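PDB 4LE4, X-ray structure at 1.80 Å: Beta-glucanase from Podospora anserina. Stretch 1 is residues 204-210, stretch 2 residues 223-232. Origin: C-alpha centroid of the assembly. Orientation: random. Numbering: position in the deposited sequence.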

ATOM      1  N   ASP A 204     -12.739   0.557  -0.444  1.00 19.06           N
ATOM      2  CA  ASP A 204     -12.153  -0.330  -1.426  1.00 18.74           C
ATOM      3  C   ASP A 204     -10.705  -0.041  -1.789  1.00 14.40           C
ATOM      4  O   ASP A 204     -10.271  -0.354  -2.896  1.00 13.60           O
ATOM      5  N   TRP A 205      -9.968   0.573  -0.874  1.00 10.22           N
ATOM      6  CA  TRP A 205      -8.555   0.795  -1.128  1.00  9.22           C
ATOM      7  C   TRP A 205      -7.888  -0.330  -0.343  1.00  8.85           C
ATOM      8  O   TRP A 205      -8.040  -0.429   0.882  1.00  8.03           O
ATOM      9  N   HIS A 206      -7.118  -1.143  -1.048  1.00  9.87           N
ATOM     10  CA  HIS A 206      -6.480  -2.307  -0.453  1.00 11.05           C
ATOM     11  C   HIS A 206      -5.035  -2.037  -0.099  1.00 10.00           C
ATOM     12  O   HIS A 206      -4.167  -2.028  -0.956  1.00  9.07           O
ATOM     13  N   VAL A 207      -4.805  -1.783   1.179  1.00  9.01           N
ATOM     14  CA  VAL A 207      -3.475  -1.511   1.714  1.00  8.99           C
ATOM     15  C   VAL A 207      -2.892  -2.868   1.974  1.00 10.41           C
ATOM     16  O   VAL A 207      -3.219  -3.549   2.960  1.00 12.31           O
ATOM     17  N   GLY A 208      -2.001  -3.262   1.083  1.00  9.63           N
ATOM     18  CA  GLY A 208      -1.431  -4.579   1.199  1.00  7.54           C
ATOM     19  C   GLY A 208      -0.994  -5.040  -0.163  1.00  9.16           C
ATOM     20  O   GLY A 208      -0.783  -4.217  -1.055  1.00 10.91           O
ATOM     21  N   VAL A 209      -0.908  -6.356  -0.336  1.00  9.90           N
ATOM     22  CA  VAL A 209      -0.377  -6.956  -1.548  1.00  9.17           C
ATOM     23  C   VAL A 209      -1.142  -8.157  -2.059  1.00  9.92           C
ATOM     24  O   VAL A 209      -1.593  -9.008  -1.305  1.00  9.18           O
ATOM     25  N   LEU A 210      -1.245  -8.219  -3.381  1.00 10.24           N
ATOM     26  CA  LEU A 210      -1.887  -9.321  -4.075  1.00 10.67           C
ATOM     27  C   LEU A 210      -0.796  -9.832  -5.027  1.00  8.44           C
ATOM     28  O   LEU A 210      -0.133  -9.041  -5.680  1.00 10.22           O
ATOM     29  N   ASP A 223       7.940 -10.716   2.283  1.00 10.11           N
ATOM     30  CA  ASP A 223       7.678  -9.678   3.280  1.00 11.48           C
ATOM     31  C   ASP A 223       7.692  -8.278   2.653  1.00 10.46           C
ATOM     32  O   ASP A 223       8.596  -7.944   1.891  1.00 12.22           O
ATOM     33  N   PHE A 224       6.715  -7.454   3.032  1.00 10.94           N
ATOM     34  CA  PHE A 224       6.603  -6.072   2.548  1.00 11.80           C
ATOM     35  C   PHE A 224       6.466  -5.193   3.788  1.00  9.24           C
ATOM     36  O   PHE A 224       5.688  -5.501   4.666  1.00 12.61           O
ATOM     37  N   TYR A 225       7.202  -4.096   3.837  1.00  8.67           N
ATOM     38  CA  TYR A 225       7.212  -3.209   5.002  1.00  8.43           C
ATOM     39  C   TYR A 225       6.473  -1.941   4.671  1.00  9.62           C
ATOM     40  O   TYR A 225       6.679  -1.373   3.613  1.00  8.05           O
ATOM     41  N   TRP A 226       5.611  -1.515   5.581  1.00  7.65           N
ATOM     42  CA  TRP A 226       4.760  -0.343   5.335  1.00  6.88           C
ATOM     43  C   TRP A 226       4.733   0.609   6.514  1.00  8.35           C
ATOM     44  O   TRP A 226       4.769   0.154   7.661  1.00  8.98           O
ATOM     45  N   SER A 227       4.624   1.913   6.240  1.00  9.55           N
ATOM     46  CA  SER A 227       4.451   2.889   7.323  1.00  8.67           C
ATOM     47  C   SER A 227       3.843   4.148   6.715  1.00  8.95           C
ATOM     48  O   SER A 227       3.703   4.240   5.495  1.00  6.02           O
ATOM     49  N   GLY A 228       3.424   5.081   7.567  1.00  7.16           N
ATOM     50  CA  GLY A 228       2.892   6.327   7.056  1.00  8.79           C
ATOM     51  C   GLY A 228       1.686   6.224   6.147  1.00  8.57           C
ATOM     52  O   GLY A 228       1.551   7.011   5.233  1.00  9.00           O
ATOM     53  N   VAL A 229       0.803   5.288   6.412  1.00  8.74           N
ATOM     54  CA  VAL A 229      -0.397   5.140   5.600  1.00  9.64           C
ATOM     55  C   VAL A 229      -1.505   6.047   6.161  1.00  9.63           C
ATOM     56  O   VAL A 229      -1.896   5.880   7.297  1.00 10.46           O
ATOM     57  N   TYR A 230      -1.981   7.005   5.380  1.00  8.36           N
ATOM     58  CA  TYR A 230      -3.069   7.892   5.820  1.00  9.38           C
ATOM     59  C   TYR A 230      -3.657   8.620   4.613  1.00  9.98           C
ATOM     60  O   TYR A 230      -3.082   8.629   3.518  1.00  8.71           O
ATOM     61  N   ILE A 231      -4.826   9.202   4.804  1.00 10.25           N
ATOM     62  CA  ILE A 231      -5.514   9.898   3.726  1.00  9.83           C
ATOM     63  C   ILE A 231      -5.838  11.308   4.192  1.00 11.69           C
ATOM     64  O   ILE A 231      -6.378  11.489   5.279  1.00 12.43           O
ATOM     65  N   GLU A 232      -5.513  12.301   3.371  1.00 13.50           N
ATOM     66  CA  GLU A 232      -5.762  13.684   3.763  1.00 15.88           C
ATOM     67  C   GLU A 232      -6.406  14.476   2.620  1.00 17.03           C
ATOM     68  O   GLU A 232      -6.373  14.063   1.454  1.00 14.50           O
TER

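The two stretches meet mainly through side chains; no hydrogen bond crosses between them, and the axes of the strand at 205-207 and the long strand 223-232 approach no closer than 10.4 Å, running nearly antiparallel at 165°. Apolar side chains fill most of the gap, and the contact buries 383 Å², both sides summed.

The aliphatic and aromatic contacts form a continuous series. Trp205 (chi1 t) points toward the second stretch, setting CZ3 3.9 Å from CG1 of Val229 and CE3 4.2 Å from CD1 of Ile231, both oblique to its ring. Val229 (t) and Ile231 (m, t) point back toward it; between them lies Tyr230, which points away, in keeping with local alternation. Val207 (t) leaves its backbone sideways: Val207 CG2 lies 4.1 Å from Val229 CG1, while Val207 CG1 lies 4.0 Å from Trp226 CE3 and also borders Val229. A compact, apolar valine suits a place between Val229 and the indole of Trp226.

Beyond the corner at Gly208, the contact becomes a CH-pi interaction. Val209 (t) places CG2 3.7 Å from the centroid of the Phe224 ring (m), only 13° off the ring normal, so the methyl sits squarely over one face. The same CG2 approaches the edge of Trp226 (m), 4.1 Å from its CZ2. The broad indole of Trp226 thus spans the corner, touching residues before and after it.

Polar atoms contribute little. The Gly208 carbonyl O packs 3.4 Å from Trp226 CZ2, a contact with carbon. Glycine fits here because, at phi 154° and psi -156°, a CB would jam against the preceding carbonyl O. The indole nitrogen NE1 of Trp205 is hydrogen-bonded elsewhere in the structure, so that its one polar atom is satisfied while its ring carbons pack across the gap.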

ATOM      1  CB  ASP A 204     -12.998  -0.308  -2.681  1.00 21.02           C
ATOM      2  CG  ASP A 204     -13.078   1.068  -3.282  1.00 21.22           C
ATOM      3  OD1 ASP A 204     -12.530   2.014  -2.690  1.00 22.86           O
ATOM      4  OD2 ASP A 204     -13.700   1.214  -4.357  1.00 27.53           O
ATOM      5  CB  TRP A 205      -8.075   2.137  -0.604  1.00  8.41           C
ATOM      6  CG  TRP A 205      -6.638   2.374  -0.946  1.00  9.02           C
ATOM      7  CD1 TRP A 205      -5.998   2.050  -2.118  1.00  8.22           C
ATOM      8  CD2 TRP A 205      -5.659   3.006  -0.121  1.00  9.15           C
ATOM      9  NE1 TRP A 205      -4.678   2.448  -2.073  1.00  5.57           N
ATOM     10  CE2 TRP A 205      -4.443   3.033  -0.855  1.00  7.84           C
ATOM     11  CE3 TRP A 205      -5.684   3.558   1.170  1.00 11.10           C
ATOM     12  CZ2 TRP A 205      -3.277   3.578  -0.344  1.00  7.80           C
ATOM     13  CZ3 TRP A 205      -4.509   4.112   1.672  1.00  8.25           C
ATOM     14  CH2 TRP A 205      -3.330   4.116   0.917  1.00  9.42           C
ATOM     15  CB  HIS A 206      -6.577  -3.496  -1.416  1.00 10.16           C
ATOM     16  CG  HIS A 206      -7.978  -3.946  -1.674  1.00 13.43           C
ATOM     17  ND1 HIS A 206      -8.408  -5.225  -1.403  1.00 13.90           N
ATOM     18  CD2 HIS A 206      -9.053  -3.282  -2.168  1.00 15.66           C
ATOM     19  CE1 HIS A 206      -9.692  -5.332  -1.712  1.00 16.04           C
ATOM     20  NE2 HIS A 206     -10.106  -4.165  -2.178  1.00 16.26           N
ATOM     21  CB  VAL A 207      -3.555  -0.722   3.027  1.00  8.99           C
ATOM     22  CG1 VAL A 207      -2.133  -0.510   3.629  1.00 10.96           C
ATOM     23  CG2 VAL A 207      -4.241   0.599   2.752  1.00 10.42           C
ATOM     24  CB  VAL A 209       1.092  -7.460  -1.309  1.00 10.02           C
ATOM     25  CG1 VAL A 209       1.733  -7.899  -2.678  1.00 12.57           C
ATOM     26  CG2 VAL A 209       1.936  -6.395  -0.624  1.00 13.07           C
ATOM     27  CB  LEU A 210      -3.113  -8.810  -4.855  1.00  9.72           C
ATOM     28  CG  LEU A 210      -4.001  -9.774  -5.652  1.00 12.38           C
ATOM     29  CD1 LEU A 210      -5.333  -9.139  -5.967  1.00 13.62           C
ATOM     30  CD2 LEU A 210      -3.289 -10.122  -6.940  1.00 11.99           C
ATOM     31  CB  ASP A 223       8.743  -9.702   4.388  1.00 11.45           C
ATOM     32  CG  ASP A 223       8.697 -10.976   5.262  1.00 13.35           C
ATOM     33  OD1 ASP A 223       7.593 -11.539   5.476  1.00 12.76           O
ATOM     34  OD2 ASP A 223       9.774 -11.400   5.770  1.00 15.84           O
ATOM     35  CB  PHE A 224       5.362  -5.935   1.666  1.00 11.12           C
ATOM     36  CG  PHE A 224       5.330  -6.909   0.507  1.00 11.53           C
ATOM     37  CD1 PHE A 224       4.967  -8.231   0.704  1.00 11.84           C
ATOM     38  CD2 PHE A 224       5.681  -6.489  -0.777  1.00 13.74           C
ATOM     39  CE1 PHE A 224       4.948  -9.147  -0.364  1.00 14.48           C
ATOM     40  CE2 PHE A 224       5.668  -7.388  -1.854  1.00 13.64           C
ATOM     41  CZ  PHE A 224       5.306  -8.704  -1.654  1.00 14.17           C
ATOM     42  CB  TYR A 225       8.655  -2.914   5.379  1.00  9.81           C
ATOM     43  CG  TYR A 225       9.346  -4.202   5.752  1.00 10.70           C
ATOM     44  CD1 TYR A 225       9.368  -4.636   7.073  1.00 13.28           C
ATOM     45  CD2 TYR A 225       9.899  -5.031   4.768  1.00 11.83           C
ATOM     46  CE1 TYR A 225       9.925  -5.879   7.424  1.00 14.91           C
ATOM     47  CE2 TYR A 225      10.457  -6.266   5.096  1.00 11.75           C
ATOM     48  CZ  TYR A 225      10.469  -6.690   6.435  1.00 14.88           C
ATOM     49  OH  TYR A 225      11.040  -7.899   6.806  1.00 13.10           O
ATOM     50  CB  TRP A 226       3.301  -0.792   5.176  1.00  8.12           C
ATOM     51  CG  TRP A 226       3.016  -1.719   4.054  1.00 10.45           C
ATOM     52  CD1 TRP A 226       3.398  -3.045   3.937  1.00  5.88           C
ATOM     53  CD2 TRP A 226       2.288  -1.403   2.882  1.00  9.13           C
ATOM     54  NE1 TRP A 226       2.948  -3.555   2.752  1.00 10.31           N
ATOM     55  CE2 TRP A 226       2.257  -2.576   2.080  1.00 11.03           C
ATOM     56  CE3 TRP A 226       1.654  -0.241   2.417  1.00  9.26           C
ATOM     57  CZ2 TRP A 226       1.611  -2.621   0.835  1.00 10.27           C
ATOM     58  CZ3 TRP A 226       1.011  -0.290   1.167  1.00 10.91           C
ATOM     59  CH2 TRP A 226       0.998  -1.471   0.400  1.00 10.85           C
ATOM     60  CB  SER A 227       5.773   3.212   8.042  1.00  5.48           C
ATOM     61  OG  SER A 227       6.741   3.810   7.215  1.00  8.19           O
ATOM     62  CB  VAL A 229      -0.908   3.699   5.666  1.00  7.93           C
ATOM     63  CG1 VAL A 229      -2.186   3.559   4.796  1.00  9.63           C
ATOM     64  CG2 VAL A 229       0.219   2.711   5.186  1.00  6.69           C
ATOM     65  CB  TYR A 230      -2.588   8.893   6.905  1.00  9.05           C
ATOM     66  CG  TYR A 230      -1.597   9.958   6.454  1.00 11.78           C
ATOM     67  CD1 TYR A 230      -2.034  11.254   6.149  1.00 13.21           C
ATOM     68  CD2 TYR A 230      -0.222   9.685   6.357  1.00 11.52           C
ATOM     69  CE1 TYR A 230      -1.129  12.256   5.761  1.00 12.22           C
ATOM     70  CE2 TYR A 230       0.687  10.682   5.967  1.00 12.90           C
ATOM     71  CZ  TYR A 230       0.212  11.963   5.675  1.00 13.43           C
ATOM     72  OH  TYR A 230       1.082  12.961   5.325  1.00 15.84           O
ATOM     73  CB  ILE A 231      -6.816   9.189   3.369  1.00 10.51           C
ATOM     74  CG1 ILE A 231      -6.519   7.776   2.820  1.00 10.90           C
ATOM     75  CG2 ILE A 231      -7.552  10.023   2.316  1.00 10.52           C
ATOM     76  CD1 ILE A 231      -7.776   6.838   2.794  1.00  9.74           C
ATOM     77  CB  GLU A 232      -4.438  14.322   4.224  1.00 17.69           C
ATOM     78  CG  GLU A 232      -3.659  14.990   3.154  1.00 21.75           C
ATOM     79  CD  GLU A 232      -2.255  15.421   3.558  1.00 20.07           C
ATOM     80  OE1 GLU A 232      -2.048  15.971   4.653  1.00 21.94           O
ATOM     81  OE2 GLU A 232      -1.345  15.228   2.739  1.00 18.47           O
TER